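Local structure of XRE family transcriptional regulator (Pseudomonas putida, 6F8H) at residues G18-R22 / E23-K27; N78-T81 / A82-L85; Q90-G93 / D94-I97. The protein is the HigA-type antitoxin GraA, which probably counteracts the toxin GraT and regulates transcription by binding DNA through its helix-turn-helix domain. One frame throughout, in Å; residues are numbered along the deposited sequence.

Interaction 1: residues G18-R22 / E23-K27; sequences GEILR and EEFQK
L21 and Q26 meet where helix 17-29, the first helix of a helix-turn-helix domain, widens from alpha to pi geometry. E23 N reaches E19 O (2.7 Å) and E24 N reaches I20 O, both four residues back; then Q26 N takes L21 O (2.9 Å) and K27 N takes R22 O, five residues back. At the switch F25 N is shared, weakly bonded to I20 O and to L21 O. Apolar contacts gather on F25: I20 CG2 lies 4.1 Å from F25 CE1, while the L21 side chain crosses that of F25 at about a right angle, L21 CD1 touching F25 CB, also at 4.1 Å. Beyond the helix, I20, L21 and F25 pack on helix 73-99, where the F25 ring meets W76. Polar contacts between side chains are looser. R22 NH2 forms a long, weak salt bridge to E23 OE2 (3.5 Å), the guanidinium and carboxylate planes nearly perpendicular (81°); R22 NH1 has stronger partners, a salt bridge with E53 and a hydrogen bond to the L51 carbonyl. Q26 sends NE2 to F31 O. Its CG stands anti to the backbone N (chi1 -171°) and its chain runs extended, bringing Q26 OE1 to 3.5 Å from R22 CG.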
loop_
_atom_site.group_PDB
_atom_site.type_symbol
_atom_site.label_atom_id
_atom_site.label_comp_id
_atom_site.label_asym_id
_atom_site.label_seq_id
_atom_site.Cartn_x
_atom_site.Cartn_y
_atom_site.Cartn_z
ATOM N N GLY A 18 -6.682 10.583 4.115
ATOM C CA GLY A 18 -7.413 11.332 5.123
ATOM C C GLY A 18 -7.988 12.618 4.546
ATOM O O GLY A 18 -9.044 13.096 4.971
ATOM N N GLU A 19 -7.302 13.188 3.567
ATOM C CA GLU A 19 -7.834 14.388 2.911
ATOM C C GLU A 19 -9.138 14.047 2.183
ATOM O O GLU A 19 -10.122 14.788 2.276
ATOM C CB GLU A 19 -6.816 14.985 1.934
ATOM C CG GLU A 19 -7.357 16.153 1.087
ATOM C CD GLU A 19 -6.289 16.797 0.198
ATOM O OE1 GLU A 19 -5.204 17.119 0.706
ATOM O OE2 GLU A 19 -6.533 16.975 -1.011
ATOM N N ILE A 20 -9.145 12.927 1.468
ATOM C CA ILE A 20 -10.376 12.468 0.813
ATOM C C ILE A 20 -11.444 12.158 1.869
ATOM O O ILE A 20 -12.607 12.570 1.735
ATOM C CB ILE A 20 -10.125 11.234 -0.061
ATOM C CG1 ILE A 20 -9.120 11.559 -1.172
ATOM C CG2 ILE A 20 -11.432 10.702 -0.674
ATOM C CD1 ILE A 20 -9.519 12.753 -2.008
ATOM N N LEU A 21 -11.056 11.445 2.931
ATOM C CA LEU A 21 -12.022 11.093 3.966
ATOM C C LEU A 21 -12.645 12.366 4.530
ATOM O O LEU A 21 -13.868 12.470 4.673
ATOM C CB LEU A 21 -11.366 10.265 5.090
ATOM C CG LEU A 21 -12.291 9.805 6.216
ATOM C CD1 LEU A 21 -13.478 9.039 5.642
ATOM C CD2 LEU A 21 -11.523 8.926 7.212
ATOM N N ARG A 22 -11.798 13.351 4.798
ATOM C CA ARG A 22 -12.249 14.605 5.381
ATOM C C ARG A 22 -13.023 15.502 4.400
ATOM O O ARG A 22 -14.119 15.976 4.714
ATOM C CB ARG A 22 -11.038 15.358 5.943
ATOM C CG ARG A 22 -11.386 16.502 6.872
ATOM C CD ARG A 22 -10.120 17.273 7.264
ATOM N NE ARG A 22 -9.481 17.866 6.096
ATOM C CZ ARG A 22 -8.323 17.456 5.588
ATOM N NH1 ARG A 22 -7.686 16.437 6.146
ATOM N NH2 ARG A 22 -7.811 18.053 4.515
ATOM N N GLU A 23 -12.468 15.724 3.211
ATOM C CA GLU A 23 -13.030 16.733 2.291
ATOM C C GLU A 23 -14.264 16.238 1.549
ATOM O O GLU A 23 -15.170 17.023 1.280
ATOM C CB GLU A 23 -11.995 17.186 1.265
ATOM C CG GLU A 23 -10.846 17.977 1.833
ATOM C CD GLU A 23 -11.280 19.309 2.421
ATOM O OE1 GLU A 23 -12.328 19.851 1.999
ATOM O OE2 GLU A 23 -10.567 19.815 3.312
ATOM N N GLU A 24 -14.304 14.946 1.214
ATOM C CA GLU A 24 -15.383 14.427 0.392
ATOM C C GLU A 24 -16.449 13.698 1.205
ATOM O O GLU A 24 -17.635 13.809 0.910
ATOM C CB GLU A 24 -14.826 13.498 -0.689
ATOM C CG GLU A 24 -13.749 14.152 -1.546
ATOM C CD GLU A 24 -13.597 13.487 -2.900
ATOM O OE1 GLU A 24 -14.473 12.666 -3.247
ATOM O OE2 GLU A 24 -12.611 13.780 -3.623
ATOM N N PHE A 25 -16.040 12.949 2.223
ATOM C CA PHE A 25 -17.007 12.191 3.007
ATOM C C PHE A 25 -17.475 12.953 4.232
ATOM O O PHE A 25 -18.673 13.156 4.406
ATOM C CB PHE A 25 -16.423 10.829 3.404
ATOM C CG PHE A 25 -16.300 9.902 2.254
ATOM C CD1 PHE A 25 -15.196 9.949 1.431
ATOM C CD2 PHE A 25 -17.326 9.017 1.949
ATOM C CE1 PHE A 25 -15.091 9.105 0.332
ATOM C CE2 PHE A 25 -17.233 8.176 0.855
ATOM C CZ PHE A 25 -16.114 8.219 0.039
ATOM N N GLN A 26 -16.536 13.403 5.064
ATOM C CA GLN A 26 -16.897 14.083 6.303
ATOM C C GLN A 26 -17.611 15.419 6.107
ATOM O O GLN A 26 -18.678 15.645 6.699
ATOM C CB GLN A 26 -15.666 14.318 7.182
ATOM C CG GLN A 26 -16.071 14.822 8.546
ATOM C CD GLN A 26 -14.907 14.990 9.486
ATOM O OE1 GLN A 26 -13.774 15.242 9.060
ATOM N NE2 GLN A 26 -15.173 14.840 10.777
ATOM N N LYS A 27 -17.021 16.300 5.300
ATOM C CA LYS A 27 -17.533 17.669 5.135
ATOM C C LYS A 27 -18.996 17.660 4.710
ATOM O O LYS A 27 -19.778 18.517 5.114
ATOM C CB LYS A 27 -16.692 18.443 4.115
ATOM C CG LYS A 27 -17.294 19.771 3.643
ATOM C CD LYS A 27 -16.562 20.286 2.393
ATOM C CE LYS A 27 -17.118 21.628 1.906
ATOM N NZ LYS A 27 -18.015 21.476 0.726
#

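Interaction 2: residues N78-T81 / A82-L85; sequences NLQT and AFDL
A82 opens the second turn of this piece of helix 73-99 by giving its N-H to N78 O (3.0 Å), and its methyl carbon CB rests 3.3 Å from the same N78 O. The threonine before it, T81, has OG1 in a weak hydrogen bond to L77 O, and both N78 and T81 pack against their own counterparts in the second subunit, which places this face of the helix at the dimer interface. F83 follows, its N bonded to L79 O. Its ring turns off the helix to make an edge-to-face pair with H16, with Q80 NE2 approaching it obliquely, 4.0 Å from F83 CD2. D84 carries the side-chain contact. Besides the backbone bond from D84 N to Q80 O (2.9 Å), D84 OD2 accepts a nearly straight bond from Q80 NE2 (2.9 Å, 171°). The glutamine chain bends at CB-CG (chi2 63°), which swings its amide toward the next turn; the acceptor lies in that amide's plane, while the donor stands above the carboxylate plane. L85 closes the series with its N on T81 O. The amide of Q80 is thus held at both ends, because OE1 accepts from V57 N: one flat group links helix 73-99 to the V57 backbone. D84 OD2 also lies 3.0 Å from Q80 O, acceptor against acceptor, a proximity probably eased by their separate donors, Q80 NE2 and D84 N respectively.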
loop_
_atom_site.group_PDB
_atom_site.type_symbol
_atom_site.label_atom_id
_atom_site.label_comp_id
_atom_site.label_asym_id
_atom_site.label_seq_id
_atom_site.Cartn_x
_atom_site.Cartn_y
_atom_site.Cartn_z
ATOM N N ASN A 78 -5.481 2.162 -2.741
ATOM C CA ASN A 78 -4.882 2.830 -3.893
ATOM C C ASN A 78 -4.601 4.307 -3.606
ATOM O O ASN A 78 -3.618 4.853 -4.090
ATOM C CB ASN A 78 -5.768 2.677 -5.135
ATOM C CG ASN A 78 -5.828 1.238 -5.623
ATOM O OD1 ASN A 78 -5.037 0.395 -5.198
ATOM N ND2 ASN A 78 -6.747 0.956 -6.531
ATOM N N LEU A 79 -5.440 4.945 -2.792
ATOM C CA LEU A 79 -5.152 6.315 -2.376
ATOM C C LEU A 79 -3.895 6.321 -1.518
ATOM O O LEU A 79 -3.021 7.180 -1.672
ATOM C CB LEU A 79 -6.338 6.925 -1.621
ATOM C CG LEU A 79 -7.524 7.438 -2.446
ATOM C CD1 LEU A 79 -8.660 7.855 -1.513
ATOM C CD2 LEU A 79 -7.114 8.614 -3.360
ATOM N N GLN A 80 -3.793 5.329 -0.631
ATOM C CA GLN A 80 -2.632 5.186 0.243
ATOM C C GLN A 80 -1.336 4.938 -0.539
ATOM O O GLN A 80 -0.325 5.569 -0.266
ATOM C CB GLN A 80 -2.842 4.044 1.248
ATOM C CG GLN A 80 -1.719 3.931 2.281
ATOM C CD GLN A 80 -1.607 5.172 3.157
ATOM O OE1 GLN A 80 -2.589 5.607 3.774
ATOM N NE2 GLN A 80 -0.407 5.747 3.220
ATOM N N THR A 81 -1.342 4.008 -1.491
ATOM C CA THR A 81 -0.093 3.746 -2.214
ATOM C C THR A 81 0.276 4.904 -3.158
ATOM O O THR A 81 1.452 5.177 -3.354
ATOM C CB THR A 81 -0.140 2.444 -3.021
ATOM O OG1 THR A 81 -1.195 2.522 -3.969
ATOM C CG2 THR A 81 -0.355 1.218 -2.097
ATOM N N ALA A 82 -0.714 5.577 -3.734
ATOM C CA ALA A 82 -0.419 6.732 -4.576
ATOM C C ALA A 82 0.249 7.823 -3.735
ATOM O O ALA A 82 1.250 8.421 -4.145
ATOM C CB ALA A 82 -1.679 7.261 -5.237
ATOM N N PHE A 83 -0.301 8.063 -2.551
ATOM C CA PHE A 83 0.275 9.036 -1.637
ATOM C C PHE A 83 1.688 8.641 -1.247
ATOM O O PHE A 83 2.592 9.471 -1.273
ATOM C CB PHE A 83 -0.590 9.189 -0.387
ATOM C CG PHE A 83 0.070 9.968 0.719
ATOM C CD1 PHE A 83 0.011 11.363 0.744
ATOM C CD2 PHE A 83 0.740 9.314 1.734
ATOM C CE1 PHE A 83 0.611 12.076 1.764
ATOM C CE2 PHE A 83 1.342 10.018 2.749
ATOM C CZ PHE A 83 1.277 11.404 2.767
ATOM N N ASP A 84 1.865 7.375 -0.864
ATOM C CA ASP A 84 3.174 6.876 -0.460
ATOM C C ASP A 84 4.219 6.942 -1.582
ATOM O O ASP A 84 5.391 7.243 -1.345
ATOM C CB ASP A 84 3.042 5.434 0.049
ATOM C CG ASP A 84 2.367 5.366 1.410
ATOM O OD1 ASP A 84 2.525 6.323 2.205
ATOM O OD2 ASP A 84 1.678 4.368 1.680
ATOM N N LEU A 85 3.786 6.644 -2.797
ATOM C CA LEU A 85 4.676 6.685 -3.950
ATOM C C LEU A 85 5.085 8.124 -4.268
ATOM O O LEU A 85 6.267 8.443 -4.393
ATOM C CB LEU A 85 3.998 6.042 -5.152
ATOM C CG LEU A 85 4.785 6.023 -6.465
ATOM C CD1 LEU A 85 6.061 5.225 -6.295
ATOM C CD2 LEU A 85 3.948 5.442 -7.613
#

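Interaction 3: residues Q90-G93 / D94-I97; sequences QQHG and DEII
The long helix 73-99 is kinked near its C-terminal end, where H92 and G93 meet E95, I96 and I97. The N atoms of D94 and E95 have no bond to the preceding turn, and H92 departs from helical backbone angles (phi -121°). Regular bonding resumes just afterwards: I96 N binds H92 O (3.0 Å) and I97 N binds G93 O (3.1 Å). Across the bend, H92 ND1 gives a weak hydrogen bond to E95 OE1 (3.4 Å). The two side chains run alongside one another; E95 is extended, chi1 172° carrying CG away from its own N, which brings OE1 to the edge of the imidazole, near the ring plane, although the carboxylate itself is turned 79° from that plane. Isoleucine side chains line the turn that follows the kink. I96 CD1 touches H92 CB at 3.9 Å, and I97 CG1 lies beyond the carbonyl oxygen, 3.2 Å from G93 O. Helix 59-69 of the second subunit receives this end of the helix: H92 and I96 pack on its D60, I97 packs on its I67, and E95 OE2 makes a long, weak ion pair with its R64.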
loop_
_atom_site.group_PDB
_atom_site.type_symbol
_atom_site.label_atom_id
_atom_site.label_comp_id
_atom_site.label_asym_id
_atom_site.label_seq_id
_atom_site.Cartn_x
_atom_site.Cartn_y
_atom_site.Cartn_z
ATOM N N GLN A 90 9.059 12.425 -4.115
ATOM C CA GLN A 90 9.385 13.787 -3.711
ATOM C C GLN A 90 10.595 13.788 -2.794
ATOM O O GLN A 90 11.513 14.581 -2.975
ATOM C CB GLN A 90 8.189 14.465 -3.034
ATOM C CG GLN A 90 7.185 15.066 -4.029
ATOM C CD GLN A 90 6.075 15.842 -3.342
ATOM O OE1 GLN A 90 5.829 15.658 -2.145
ATOM N NE2 GLN A 90 5.407 16.727 -4.091
ATOM N N GLN A 91 10.607 12.867 -1.838
ATOM C CA GLN A 91 11.648 12.824 -0.829
ATOM C C GLN A 91 12.942 12.196 -1.348
ATOM O O GLN A 91 14.020 12.760 -1.159
ATOM C CB GLN A 91 11.145 12.071 0.413
ATOM C CG GLN A 91 10.033 12.820 1.149
ATOM C CD GLN A 91 9.589 12.141 2.441
ATOM O OE1 GLN A 91 9.988 11.008 2.743
ATOM N NE2 GLN A 91 8.741 12.831 3.209
ATOM N N HIS A 92 12.835 11.057 -2.023
ATOM C CA HIS A 92 14.008 10.254 -2.372
ATOM C C HIS A 92 14.200 10.009 -3.871
ATOM O O HIS A 92 15.126 9.303 -4.269
ATOM C CB HIS A 92 13.934 8.900 -1.670
ATOM C CG HIS A 92 13.916 8.991 -0.178
ATOM N ND1 HIS A 92 15.014 9.383 0.559
ATOM C CD2 HIS A 92 12.937 8.724 0.719
ATOM C CE1 HIS A 92 14.710 9.360 1.844
ATOM N NE2 HIS A 92 13.456 8.961 1.969
ATOM N N GLY A 93 13.326 10.576 -4.689
ATOM C CA GLY A 93 13.316 10.305 -6.115
ATOM C C GLY A 93 14.635 10.467 -6.855
ATOM O O GLY A 93 15.022 9.602 -7.649
ATOM N N ASP A 94 15.324 11.576 -6.610
ATOM C CA ASP A 94 16.569 11.840 -7.332
ATOM C C ASP A 94 17.663 10.875 -6.869
ATOM O O ASP A 94 18.389 10.311 -7.690
ATOM C CB ASP A 94 17.004 13.301 -7.156
ATOM C CG ASP A 94 16.088 14.278 -7.896
ATOM O OD1 ASP A 94 15.865 14.098 -9.114
ATOM O OD2 ASP A 94 15.583 15.225 -7.257
ATOM N N GLU A 95 17.750 10.663 -5.561
ATOM C CA GLU A 95 18.704 9.715 -5.006
ATOM C C GLU A 95 18.523 8.291 -5.561
ATOM O O GLU A 95 19.501 7.558 -5.769
ATOM C CB GLU A 95 18.587 9.689 -3.487
ATOM C CG GLU A 95 19.404 8.594 -2.839
ATOM C CD GLU A 95 18.884 8.227 -1.463
ATOM O OE1 GLU A 95 18.096 9.020 -0.895
ATOM O OE2 GLU A 95 19.257 7.143 -0.954
ATOM N N ILE A 96 17.273 7.903 -5.797
ATOM C CA ILE A 96 16.973 6.560 -6.277
ATOM C C ILE A 96 17.393 6.423 -7.736
ATOM O O ILE A 96 18.018 5.439 -8.127
ATOM C CB ILE A 96 15.468 6.233 -6.103
ATOM C CG1 ILE A 96 15.157 5.970 -4.621
ATOM C CG2 ILE A 96 15.054 5.052 -6.979
ATOM C CD1 ILE A 96 13.685 5.970 -4.276
ATOM N N ILE A 97 17.052 7.430 -8.530
ATOM C CA ILE A 97 17.383 7.464 -9.953
ATOM C C ILE A 97 18.896 7.422 -10.173
ATOM O O ILE A 97 19.388 6.794 -11.112
ATOM C CB ILE A 97 16.794 8.723 -10.613
ATOM C CG1 ILE A 97 15.270 8.618 -10.643
ATOM C CG2 ILE A 97 17.338 8.913 -12.010
ATOM C CD1 ILE A 97 14.579 9.945 -10.860
#

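Overall arrangement
All three contacts are local, surface-lying turns of helix, yet their surroundings differ. Interaction 1, on helix 17-29, turns its apolar side chains onto its own chain and is touched by no other subunit; interactions 2 and 3 share helix 73-99, and both meet the second subunit. Interactions 1 and 2 join directly, I20 CG1 lying 3.7 Å from L79 CD1, whereas interactions 1 and 3 sit on opposite sides of the chain's centre, about 29 Å between centres. Backbone geometry differs as well: widened at 23-26, regular at 78-85, kinked at 94-95. Among side-chain polar bonds across the paired segments, only the glutamine-aspartate pair of interaction 2 is short; those of interactions 1 and 3 are weak.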